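Local coordinates for protein alpha-1,4-endofucoidanase (Mariniflexile fucanivorans, PDB 6DLH) that hydrolyses fucoidan internally as a retaining endo-acting alpha-1,4-fucoidanase of glycoside hydrolase family 107, in a multidomain chain that binds several calcium ions, at residues G36-W41 and F287-F292; Y325-R328 and W334-N337; L384-T387 and P393-T396; K345-S350 and Q398-N403; E497-A500 and G505-N508. All blocks are in the same frame, centred on the assembly; numbering follows the deposited sequence.

Interaction 1 (G36-W41 and F287-F292); sequences GLRAEW and FDDYTF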
# COMPACT_ATOMS: atom_id res chain seq x y z
N GLY A 36 3.47 -9.38 -25.52
CA GLY A 36 3.42 -7.99 -25.93
C GLY A 36 2.00 -7.56 -26.29
O GLY A 36 1.55 -6.52 -25.84
N LEU A 37 1.32 -8.37 -27.12
CA LEU A 37 -0.04 -8.07 -27.55
C LEU A 37 -0.94 -7.85 -26.34
O LEU A 37 -1.86 -7.03 -26.39
CB LEU A 37 -0.57 -9.23 -28.41
CG LEU A 37 -0.38 -9.09 -29.92
CD1 LEU A 37 -0.76 -10.39 -30.63
CD2 LEU A 37 -1.21 -7.94 -30.48
N ARG A 38 -0.66 -8.56 -25.25
CA ARG A 38 -1.51 -8.48 -24.08
C ARG A 38 -1.24 -7.20 -23.29
O ARG A 38 -1.89 -6.97 -22.27
CB ARG A 38 -1.44 -9.77 -23.25
CG ARG A 38 -0.07 -10.10 -22.68
CD ARG A 38 -0.22 -11.35 -21.83
NE ARG A 38 1.05 -12.03 -21.68
CZ ARG A 38 1.50 -13.00 -22.47
NH1 ARG A 38 2.75 -13.42 -22.36
NH2 ARG A 38 0.70 -13.56 -23.36
N ALA A 39 -0.30 -6.37 -23.77
CA ALA A 39 -0.01 -5.07 -23.19
C ALA A 39 -0.36 -3.97 -24.19
O ALA A 39 0.17 -2.86 -24.11
CB ALA A 39 1.44 -5.01 -22.77
N GLU A 40 -1.27 -4.26 -25.12
CA GLU A 40 -1.59 -3.31 -26.17
C GLU A 40 -2.25 -2.07 -25.57
O GLU A 40 -2.18 -0.97 -26.14
CB GLU A 40 -2.44 -3.98 -27.26
CG GLU A 40 -3.19 -3.01 -28.17
CD GLU A 40 -2.33 -2.11 -29.04
OE1 GLU A 40 -1.16 -2.47 -29.32
OE2 GLU A 40 -2.85 -1.04 -29.45
N TRP A 41 -2.89 -2.24 -24.41
CA TRP A 41 -3.59 -1.15 -23.74
C TRP A 41 -2.57 -0.16 -23.16
O TRP A 41 -2.92 0.98 -22.88
CB TRP A 41 -4.49 -1.70 -22.63
CG TRP A 41 -3.74 -2.47 -21.58
CD1 TRP A 41 -3.55 -3.82 -21.54
CD2 TRP A 41 -3.08 -1.93 -20.42
NE1 TRP A 41 -2.83 -4.16 -20.44
CE2 TRP A 41 -2.52 -3.02 -19.73
CE3 TRP A 41 -2.89 -0.64 -19.90
CZ2 TRP A 41 -1.78 -2.87 -18.55
CZ3 TRP A 41 -2.17 -0.49 -18.73
CH2 TRP A 41 -1.63 -1.59 -18.07
N PHE A 287 9.78 -13.33 -21.82
CA PHE A 287 8.69 -13.22 -20.86
C PHE A 287 8.31 -11.77 -20.59
O PHE A 287 7.44 -11.51 -19.76
CB PHE A 287 8.99 -14.07 -19.61
CG PHE A 287 9.25 -15.52 -19.93
CD1 PHE A 287 8.21 -16.37 -20.29
CD2 PHE A 287 10.54 -16.03 -19.94
CE1 PHE A 287 8.45 -17.70 -20.61
CE2 PHE A 287 10.78 -17.36 -20.27
CZ PHE A 287 9.73 -18.19 -20.60
N ASP A 288 8.94 -10.83 -21.31
CA ASP A 288 8.62 -9.41 -21.23
C ASP A 288 7.49 -9.08 -22.20
O ASP A 288 7.62 -9.31 -23.40
CB ASP A 288 9.85 -8.56 -21.55
CG ASP A 288 10.83 -8.43 -20.40
OD1 ASP A 288 10.48 -7.78 -19.38
OD2 ASP A 288 11.95 -8.98 -20.53
N ASP A 289 6.40 -8.52 -21.68
CA ASP A 289 5.33 -7.99 -22.51
C ASP A 289 5.58 -6.50 -22.74
O ASP A 289 5.12 -5.95 -23.74
CB ASP A 289 3.95 -8.21 -21.88
CG ASP A 289 3.57 -9.68 -21.75
OD1 ASP A 289 3.23 -10.28 -22.79
OD2 ASP A 289 3.61 -10.20 -20.62
N TYR A 290 6.29 -5.87 -21.80
CA TYR A 290 6.68 -4.47 -21.94
C TYR A 290 8.05 -4.25 -21.30
O TYR A 290 8.52 -5.07 -20.52
CB TYR A 290 5.61 -3.53 -21.38
CG TYR A 290 5.39 -3.56 -19.88
CD1 TYR A 290 4.82 -4.66 -19.26
CD2 TYR A 290 5.71 -2.46 -19.10
CE1 TYR A 290 4.60 -4.69 -17.89
CE2 TYR A 290 5.48 -2.46 -17.73
CZ TYR A 290 4.92 -3.58 -17.12
OH TYR A 290 4.71 -3.57 -15.78
N THR A 291 8.67 -3.11 -21.65
CA THR A 291 9.96 -2.75 -21.09
C THR A 291 9.75 -2.13 -19.72
O THR A 291 8.94 -1.23 -19.57
CB THR A 291 10.74 -1.81 -22.02
OG1 THR A 291 9.99 -0.60 -22.17
CG2 THR A 291 11.00 -2.42 -23.37
N PHE A 292 10.50 -2.64 -18.74
CA PHE A 292 10.52 -2.08 -17.40
C PHE A 292 10.81 -0.58 -17.50
O PHE A 292 10.12 0.24 -16.88
CB PHE A 292 11.54 -2.80 -16.53
CG PHE A 292 11.46 -2.50 -15.06
CD1 PHE A 292 12.09 -1.39 -14.52
CD2 PHE A 292 10.76 -3.34 -14.20
CE1 PHE A 292 12.01 -1.12 -13.16
CE2 PHE A 292 10.69 -3.07 -12.84
CZ PHE A 292 11.31 -1.96 -12.32
O HOH W 1 5.12 -12.47 -20.50
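Asp289 meets Arg38 at about a right angle, with its carboxylate turned 79° from the guanidinium plane. OD1 of Asp289 lies over one face of the guanidinium, 3.0 Å from Arg38 NE in the salt bridge. The Arg38 chain is extended from CG to NE and runs alongside this oxygen before presenting its head, as the 3.3 Å approach of Arg38 CG to Asp289 OD1 attests. The same OD1 receives a nearly straight bond from the backbone, Gly36 N to Asp289 OD1 at 2.9 Å and 172°, through its anti lone pair. Asp289 OD2 has other partners: water 1, 2.7 Å away, donates to it and also to Phe287 O, while accepting a longer bond from Arg38 NH1 in the guanidinium plane, and Ile267 N of strand 266-269 also donates to OD2. Both carboxylate oxygens are thus fixed, and the buried charge is likely to be stabilised by the arginine, which also pairs with Asp32. Gly36, at phi 86°, has backbone angles that call for glycine. A strand and a helix border the contact: Asp289 leans on Ala266 of strand 266-269 and His259 of helix 249-259, and Ala39 touches Ala266 as well, which ties the entry to strand 46-49 to the sheet edge.

Interaction 2 (Y325-R328 and W334-N337); sequences YAFR and WNDN. With CA (calcium ion), chain E.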
# COMPACT_ATOMS: atom_id res chain seq x y z
N TYR A 325 6.40 0.63 -29.85
CA TYR A 325 6.97 -0.71 -29.92
C TYR A 325 8.47 -0.64 -29.67
O TYR A 325 9.18 0.16 -30.29
CB TYR A 325 6.62 -1.38 -31.26
CG TYR A 325 5.15 -1.62 -31.44
CD1 TYR A 325 4.50 -2.64 -30.75
CD2 TYR A 325 4.38 -0.81 -32.27
CE1 TYR A 325 3.14 -2.85 -30.88
CE2 TYR A 325 3.02 -1.01 -32.41
CZ TYR A 325 2.40 -2.04 -31.71
OH TYR A 325 1.05 -2.23 -31.83
N ALA A 326 8.96 -1.48 -28.76
CA ALA A 326 10.32 -1.34 -28.26
C ALA A 326 11.36 -1.97 -29.18
O ALA A 326 12.48 -1.46 -29.26
CB ALA A 326 10.41 -1.90 -26.86
N PHE A 327 11.02 -3.08 -29.84
CA PHE A 327 12.07 -3.91 -30.41
C PHE A 327 11.82 -4.25 -31.87
O PHE A 327 12.12 -5.36 -32.30
CB PHE A 327 12.30 -5.14 -29.53
CG PHE A 327 12.65 -4.81 -28.10
CD1 PHE A 327 13.83 -4.12 -27.80
CD2 PHE A 327 11.79 -5.14 -27.06
CE1 PHE A 327 14.14 -3.80 -26.49
CE2 PHE A 327 12.11 -4.81 -25.75
CZ PHE A 327 13.29 -4.14 -25.47
N ARG A 328 11.33 -3.29 -32.66
CA ARG A 328 11.11 -3.54 -34.07
C ARG A 328 12.38 -3.22 -34.87
O ARG A 328 12.32 -2.99 -36.07
CB ARG A 328 9.87 -2.80 -34.59
CG ARG A 328 8.69 -3.73 -34.87
CD ARG A 328 7.40 -3.51 -34.09
NE ARG A 328 6.37 -2.96 -34.95
CZ ARG A 328 5.06 -3.24 -34.89
NH1 ARG A 328 4.59 -4.09 -34.00
NH2 ARG A 328 4.23 -2.65 -35.73
N TRP A 334 9.95 -12.39 -32.71
CA TRP A 334 9.02 -12.81 -31.68
C TRP A 334 8.76 -11.68 -30.67
O TRP A 334 7.82 -11.78 -29.88
CB TRP A 334 9.52 -14.08 -30.99
CG TRP A 334 10.95 -14.00 -30.53
CD1 TRP A 334 12.05 -14.43 -31.20
CD2 TRP A 334 11.42 -13.47 -29.28
NE1 TRP A 334 13.18 -14.21 -30.46
CE2 TRP A 334 12.82 -13.61 -29.27
CE3 TRP A 334 10.80 -12.88 -28.16
CZ2 TRP A 334 13.61 -13.19 -28.20
CZ3 TRP A 334 11.58 -12.47 -27.11
CH2 TRP A 334 12.96 -12.63 -27.12
N ASN A 335 9.59 -10.63 -30.70
CA ASN A 335 9.53 -9.57 -29.70
C ASN A 335 8.92 -8.30 -30.29
O ASN A 335 9.07 -7.22 -29.72
CB ASN A 335 10.91 -9.30 -29.07
CG ASN A 335 11.95 -8.76 -30.02
OD1 ASN A 335 11.65 -8.32 -31.13
ND2 ASN A 335 13.20 -8.78 -29.60
N ASP A 336 8.20 -8.45 -31.41
CA ASP A 336 7.81 -7.31 -32.22
C ASP A 336 6.57 -6.61 -31.66
O ASP A 336 6.21 -5.54 -32.15
CB ASP A 336 7.61 -7.70 -33.69
CG ASP A 336 8.89 -7.68 -34.51
OD1 ASP A 336 9.99 -7.55 -33.92
OD2 ASP A 336 8.77 -7.78 -35.74
N ASN A 337 5.92 -7.21 -30.66
CA ASN A 337 4.73 -6.60 -30.08
C ASN A 337 5.00 -6.10 -28.66
O ASN A 337 4.11 -5.53 -28.05
CB ASN A 337 3.50 -7.52 -30.12
CG ASN A 337 3.07 -7.86 -31.53
OD1 ASN A 337 2.94 -9.04 -31.86
ND2 ASN A 337 2.86 -6.85 -32.35
CA CA E . 12.09 -7.57 -33.23
O HOH W 2 8.66 -4.47 -29.90
O HOH W 3 12.56 -6.58 -35.41
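Asn335 places its CG between its backbone N and carbonyl carbon (chi1 65°), and this turns OD1 toward the calcium ion that Phe327 O also binds. Arg328 reaches across by another route: its chain bends at chi2 (119°) and again at chi3, folding the guanidinium back over Tyr325. The calcium distances are 2.3 Å to Asn335 OD1, 2.2 Å to Asp336 OD1 and 2.4 Å to Phe327 O, so one backbone and two side-chain oxygens of the two segments converge on the ion, and water 3 adds a fourth oxygen. Farther along, Arg328 NH1 is poised above the middle of the Tyr325 ring, 3.4 Å from its plane, and donates to Asp336 O at 2.9 Å. That bond is straight (173°) and lies in the guanidinium plane. Replacing Tyr325 with an alanine would probably leave the guanidinium without its supporting ring face, set free to turn and to slacken its hold on Asp336 O. Water 2 makes a further link, accepting from Phe327 N at 2.7 Å and donating to Asn335 O at 2.8 Å. Asp330 and the carbonyl of Arg332, from the intervening residues, bring the oxygen ligands to six, the mark of a calcium-binding loop in which one short piece of chain wraps round the metal.

Interaction 3 (L384-T387 and P393-T396); sequences LVRT and PVLT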
# COMPACT_ATOMS: atom_id res chain seq x y z
N LEU A 384 4.26 11.18 -3.12
CA LEU A 384 3.33 11.46 -2.04
C LEU A 384 4.05 12.34 -1.01
O LEU A 384 5.27 12.41 -1.02
CB LEU A 384 2.87 10.14 -1.42
CG LEU A 384 2.28 9.13 -2.40
CD1 LEU A 384 1.99 7.81 -1.70
CD2 LEU A 384 1.03 9.68 -3.08
N VAL A 385 3.28 12.98 -0.13
CA VAL A 385 3.83 13.95 0.81
C VAL A 385 4.74 13.27 1.85
O VAL A 385 5.83 13.77 2.12
CB VAL A 385 2.72 14.80 1.45
CG1 VAL A 385 3.18 15.53 2.71
CG2 VAL A 385 2.12 15.77 0.45
N ARG A 386 4.29 12.17 2.45
CA ARG A 386 5.06 11.47 3.47
C ARG A 386 4.70 9.99 3.44
O ARG A 386 3.58 9.59 3.78
CB ARG A 386 4.83 12.11 4.84
CG ARG A 386 5.89 11.76 5.89
CD ARG A 386 5.55 12.24 7.29
NE ARG A 386 5.36 13.68 7.38
CZ ARG A 386 4.22 14.28 7.69
NH1 ARG A 386 3.22 13.60 8.21
NH2 ARG A 386 4.09 15.57 7.47
N THR A 387 5.67 9.16 3.05
CA THR A 387 5.36 7.78 2.72
C THR A 387 5.61 6.83 3.90
O THR A 387 5.07 5.73 3.91
CB THR A 387 6.14 7.33 1.48
OG1 THR A 387 7.52 7.59 1.75
CG2 THR A 387 5.70 8.06 0.22
N PRO A 393 1.91 9.17 8.13
CA PRO A 393 1.96 9.21 6.67
C PRO A 393 0.90 10.14 6.09
O PRO A 393 -0.18 10.30 6.65
CB PRO A 393 1.68 7.75 6.25
CG PRO A 393 0.92 7.15 7.42
CD PRO A 393 1.42 7.88 8.65
N VAL A 394 1.25 10.79 4.98
CA VAL A 394 0.29 11.54 4.18
C VAL A 394 0.36 10.97 2.77
O VAL A 394 1.27 11.27 2.01
CB VAL A 394 0.59 13.05 4.23
CG1 VAL A 394 -0.43 13.87 3.45
CG2 VAL A 394 0.72 13.56 5.66
N LEU A 395 -0.59 10.08 2.45
CA LEU A 395 -0.48 9.25 1.27
C LEU A 395 -1.29 9.86 0.13
O LEU A 395 -2.03 9.17 -0.56
CB LEU A 395 -0.93 7.82 1.63
CG LEU A 395 -0.14 7.13 2.74
CD1 LEU A 395 -0.71 5.75 3.01
CD2 LEU A 395 1.33 7.01 2.36
N THR A 396 -1.12 11.17 -0.05
CA THR A 396 -1.67 11.89 -1.18
C THR A 396 -0.52 12.63 -1.87
O THR A 396 0.56 12.72 -1.30
CB THR A 396 -2.81 12.82 -0.74
OG1 THR A 396 -2.29 13.68 0.28
CG2 THR A 396 -4.02 12.08 -0.22
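Pro393 opens the return arm of a short antiparallel pairing that contains a classic beta bulge, in which Val385 and Arg386 both face Val394. The proline stands beside the carbonyl of Arg386, whose oxygen is taken by the next residue: Val394 N donates to Arg386 O at 2.9 Å. In return Arg386 N donates to Val394 O at 3.2 Å and 168°, which makes this a hydrogen-bonded pair. The two branches of Val394 divide the opposing side chains between them. CG1, anti to the backbone N (chi1 -177°), meets Val385 CB at 3.8 Å, whereas CG2 touches Arg386 NH1 at 3.6 Å. That nitrogen has its polar partner just outside the segments, in Ala392 O.

Leu395 is the centre of an inverse gamma turn, closed by a weak bond from Thr396 N to Val394 O. Its side chain reaches back toward the first arm, with CD2 at 4.2 Å from Leu384 CD1, while its carbonyl accepts from Trp50 NE1. The turn redirects the chain at Thr396 toward helix 399-415, just as the first arm turns a corner at Val385 after leaving strand 377-379 of the parallel sheet. Thr396 O points back across the contact and receives Val385 N at 3.0 Å. The same oxygen also has a CA-H...O contact, Leu384 CA lying 3.1 Å from Thr396 O.

Interaction 4 (K345-S350 and Q398-N403); sequences KQSTTS and QPYALN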
# COMPACT_ATOMS: atom_id res chain seq x y z
N LYS A 345 10.99 9.28 -12.75
CA LYS A 345 10.63 9.90 -11.48
C LYS A 345 10.22 11.35 -11.73
O LYS A 345 10.88 12.05 -12.50
CB LYS A 345 11.83 10.05 -10.54
CG LYS A 345 12.84 8.92 -10.53
CD LYS A 345 14.05 9.27 -9.68
CE LYS A 345 15.29 8.53 -10.13
NZ LYS A 345 16.35 8.57 -9.09
N GLN A 346 9.19 11.81 -11.02
CA GLN A 346 8.68 13.16 -11.17
C GLN A 346 9.44 14.14 -10.28
O GLN A 346 9.63 15.29 -10.67
CB GLN A 346 7.17 13.18 -10.88
CG GLN A 346 6.52 14.54 -11.09
CD GLN A 346 5.01 14.43 -11.01
OE1 GLN A 346 4.46 13.43 -10.56
NE2 GLN A 346 4.34 15.47 -11.48
N SER A 347 9.86 13.68 -9.10
CA SER A 347 10.62 14.51 -8.16
C SER A 347 12.11 14.39 -8.47
O SER A 347 12.51 13.50 -9.22
CB SER A 347 10.38 14.10 -6.74
OG SER A 347 11.31 13.09 -6.34
N THR A 348 12.91 15.24 -7.82
CA THR A 348 14.36 15.24 -7.96
C THR A 348 15.01 14.14 -7.13
O THR A 348 16.21 13.93 -7.23
CB THR A 348 14.97 16.60 -7.56
OG1 THR A 348 14.61 16.86 -6.20
CG2 THR A 348 14.52 17.76 -8.42
N THR A 349 14.24 13.44 -6.28
CA THR A 349 14.89 12.65 -5.24
C THR A 349 14.57 11.16 -5.33
O THR A 349 15.48 10.34 -5.20
CB THR A 349 14.70 13.27 -3.85
OG1 THR A 349 13.31 13.45 -3.63
CG2 THR A 349 15.42 14.60 -3.70
N SER A 350 13.30 10.79 -5.52
CA SER A 350 12.96 9.37 -5.53
C SER A 350 11.72 9.13 -6.39
O SER A 350 11.16 10.07 -6.94
CB SER A 350 12.78 8.84 -4.14
OG SER A 350 11.66 9.44 -3.52
N GLN A 398 2.07 15.27 -3.44
CA GLN A 398 2.63 16.61 -3.38
C GLN A 398 1.80 17.53 -4.27
O GLN A 398 1.48 17.19 -5.41
CB GLN A 398 4.08 16.60 -3.86
CG GLN A 398 5.06 16.02 -2.85
CD GLN A 398 5.34 16.97 -1.71
OE1 GLN A 398 4.80 18.07 -1.64
NE2 GLN A 398 6.20 16.53 -0.80
N PRO A 399 1.42 18.73 -3.77
CA PRO A 399 0.64 19.68 -4.57
C PRO A 399 1.22 19.90 -5.97
O PRO A 399 0.46 20.00 -6.92
CB PRO A 399 0.70 20.95 -3.71
CG PRO A 399 0.77 20.42 -2.30
CD PRO A 399 1.69 19.23 -2.41
N TYR A 400 2.56 19.93 -6.10
CA TYR A 400 3.15 20.19 -7.41
C TYR A 400 2.88 19.05 -8.38
O TYR A 400 2.71 19.27 -9.58
CB TYR A 400 4.64 20.55 -7.34
CG TYR A 400 5.57 19.39 -7.11
CD1 TYR A 400 5.90 18.51 -8.12
CD2 TYR A 400 6.10 19.17 -5.85
CE1 TYR A 400 6.73 17.42 -7.89
CE2 TYR A 400 6.95 18.11 -5.61
CZ TYR A 400 7.28 17.24 -6.63
OH TYR A 400 8.12 16.20 -6.37
N ALA A 401 2.87 17.81 -7.87
CA ALA A 401 2.68 16.66 -8.73
C ALA A 401 1.27 16.67 -9.30
O ALA A 401 1.09 16.42 -10.49
CB ALA A 401 2.98 15.38 -7.98
N LEU A 402 0.27 17.01 -8.46
CA LEU A 402 -1.10 17.19 -8.89
C LEU A 402 -1.16 18.29 -9.96
O LEU A 402 -1.76 18.09 -11.02
CB LEU A 402 -2.00 17.52 -7.69
CG LEU A 402 -3.49 17.73 -8.00
CD1 LEU A 402 -4.12 16.47 -8.59
CD2 LEU A 402 -4.27 18.14 -6.77
N ASN A 403 -0.50 19.42 -9.69
CA ASN A 403 -0.41 20.53 -10.62
C ASN A 403 0.03 20.03 -12.00
O ASN A 403 -0.66 20.24 -13.00
CB ASN A 403 0.52 21.62 -10.08
CG ASN A 403 0.83 22.71 -11.08
OD1 ASN A 403 -0.03 23.51 -11.41
ND2 ASN A 403 2.07 22.76 -11.55
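Gln346 lies against the first turn of helix 399-415, joining that helix to the loop that follows strand 341-342, an edge strand of the parallel sheet; an ST turn at Ser347 shapes the loop. Of the contributors, Gln346 has the most surface buried, followed by Tyr400 and Ala401. With CG anti to the backbone N (chi1 -177°) and the chain extended beyond it, Gln346 delivers its amide directly to Ala401. Gln346 OE1 lies 3.6 Å from Ala401 CB, and Gln346 NE2 is 3.4 Å from Ala401 CA. The NE2 group bonds to Gln404 farther along the helix, whereas the buried OE1 has no hydrogen-bond partner in the model. Tyr400 comes from the side: its CG sits between the backbone N and the carbonyl carbon (chi1 76°), sending the ring toward the loop so that its edge meets Gln346 and Ser347. Gln346 CG stands 4.3 Å from Tyr400 CE1, near the ring plane. Tyr400 OH approaches Ser347 CB at 3.1 Å and makes its hydrogen bond to Gly354 O. The segments thus meet by close van der Waals fit. Ser347 OG is also hydrogen-bonded to Ala353 O. Within the loop, the ST turn is set by Thr349 N, which donates to Ser347 OG at 3.0 Å and 167°.

Interaction 5 (E497-A500 and G505-N508); sequences ELMA and GVTN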
# COMPACT_ATOMS: atom_id res chain seq x y z
N GLU A 497 -23.16 -1.41 -24.96
CA GLU A 497 -22.35 -0.28 -25.36
C GLU A 497 -23.08 1.01 -24.99
O GLU A 497 -24.28 1.12 -25.23
CB GLU A 497 -22.15 -0.31 -26.88
CG GLU A 497 -21.50 -1.58 -27.40
CD GLU A 497 -20.01 -1.69 -27.14
OE1 GLU A 497 -19.62 -2.51 -26.29
OE2 GLU A 497 -19.24 -0.95 -27.80
N LEU A 498 -22.35 1.95 -24.38
CA LEU A 498 -22.81 3.33 -24.32
C LEU A 498 -22.16 4.11 -25.45
O LEU A 498 -21.00 3.87 -25.79
CB LEU A 498 -22.48 3.93 -22.95
CG LEU A 498 -23.33 3.42 -21.79
CD1 LEU A 498 -23.00 4.16 -20.51
CD2 LEU A 498 -24.82 3.52 -22.10
N MET A 499 -22.90 5.06 -26.03
CA MET A 499 -22.42 5.78 -27.19
C MET A 499 -22.51 7.29 -26.97
O MET A 499 -23.60 7.86 -26.90
CB MET A 499 -23.21 5.38 -28.43
CG MET A 499 -23.12 3.90 -28.75
SD MET A 499 -24.27 3.49 -30.08
CE MET A 499 -25.83 3.94 -29.34
N ALA A 500 -21.34 7.93 -26.88
CA ALA A 500 -21.29 9.36 -26.67
C ALA A 500 -21.11 10.04 -28.02
O ALA A 500 -20.35 9.57 -28.86
CB ALA A 500 -20.17 9.71 -25.72
N GLY A 505 -19.09 12.75 -34.44
CA GLY A 505 -19.43 11.33 -34.49
C GLY A 505 -19.60 10.72 -33.10
O GLY A 505 -19.80 11.44 -32.13
N VAL A 506 -19.52 9.38 -33.04
CA VAL A 506 -19.80 8.63 -31.83
C VAL A 506 -18.56 7.84 -31.41
O VAL A 506 -17.77 7.42 -32.26
CB VAL A 506 -21.00 7.68 -32.03
CG1 VAL A 506 -20.58 6.32 -32.58
CG2 VAL A 506 -21.80 7.50 -30.75
N THR A 507 -18.41 7.64 -30.10
CA THR A 507 -17.42 6.73 -29.53
C THR A 507 -18.12 5.83 -28.52
O THR A 507 -18.88 6.32 -27.68
CB THR A 507 -16.28 7.49 -28.84
OG1 THR A 507 -15.68 8.40 -29.77
CG2 THR A 507 -15.21 6.58 -28.28
N ASN A 508 -17.82 4.53 -28.59
CA ASN A 508 -18.47 3.50 -27.80
C ASN A 508 -17.60 3.15 -26.59
O ASN A 508 -16.38 3.19 -26.66
CB ASN A 508 -18.68 2.20 -28.60
CG ASN A 508 -19.72 2.31 -29.70
OD1 ASN A 508 -20.04 3.40 -30.17
ND2 ASN A 508 -20.24 1.16 -30.12
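Ala500 and Thr507 supply the backbone hydrogen bonds of this antiparallel contact: Ala500 N donates to Thr507 O at 3.0 Å, and Thr507 N donates to Ala500 O, also at 3.0 Å. Met499 and Asn508 form the adjoining non-hydrogen-bonded pair, where Asn508 CA approaches Leu498 O at 3.3 Å in a CA-H...O contact. The strand directions are 149° apart, so the pairing is clearly twisted.

One polar bond joins side chains. Asn508 ND2 donates to Glu497 OE2 at 3.3 Å and 150°, near its own amide plane and on the anti lone pair of the carboxylate oxygen. The Glu497 chain, bent at chi2 (-75°), brings the carboxylate to Asn508. An alanine in place of Glu497 would probably leave the Asn508 amide without this acceptor and free to turn.

Apolar contact is concentrated at Met499, whose CB presses on Val506 CG2 at 3.4 Å, tighter than usual. The Met499 and Asn508 side chains run alongside each other in the same direction, with Met499 CG 3.4 Å from Asn508 OD1.

Together these contacts define the beta hairpin of strands 494-502 and 505-513 in the first putative Ig domain; strand 459-464 completes the three-stranded sheet, and Asp502, at the hairpin turn, binds calcium.

Overall arrangement
Along the chain, interactions 1 and 2 come first, in series; interaction 3 is nested inside the loop that interaction 4 closes, and interaction 5 follows. Interactions 1 and 2 have centres about 9 Å apart and touch, so the contact beside strand 266-269 leans on the calcium loop. Interactions 3 and 4, with centres about 12 Å apart, also touch, through Leu384 and Val385 against Gln398, and strand 394-395 is followed in the chain by helix 399-415. About 27 Å separates the centres of interactions 1 and 4. These four belong to the part built round the parallel sheet, whereas interaction 5 lies in an Ig-like domain, its nearest atoms about 13 Å from interaction 1. Calcium thus accompanies both the sheet-based part and the appended domain.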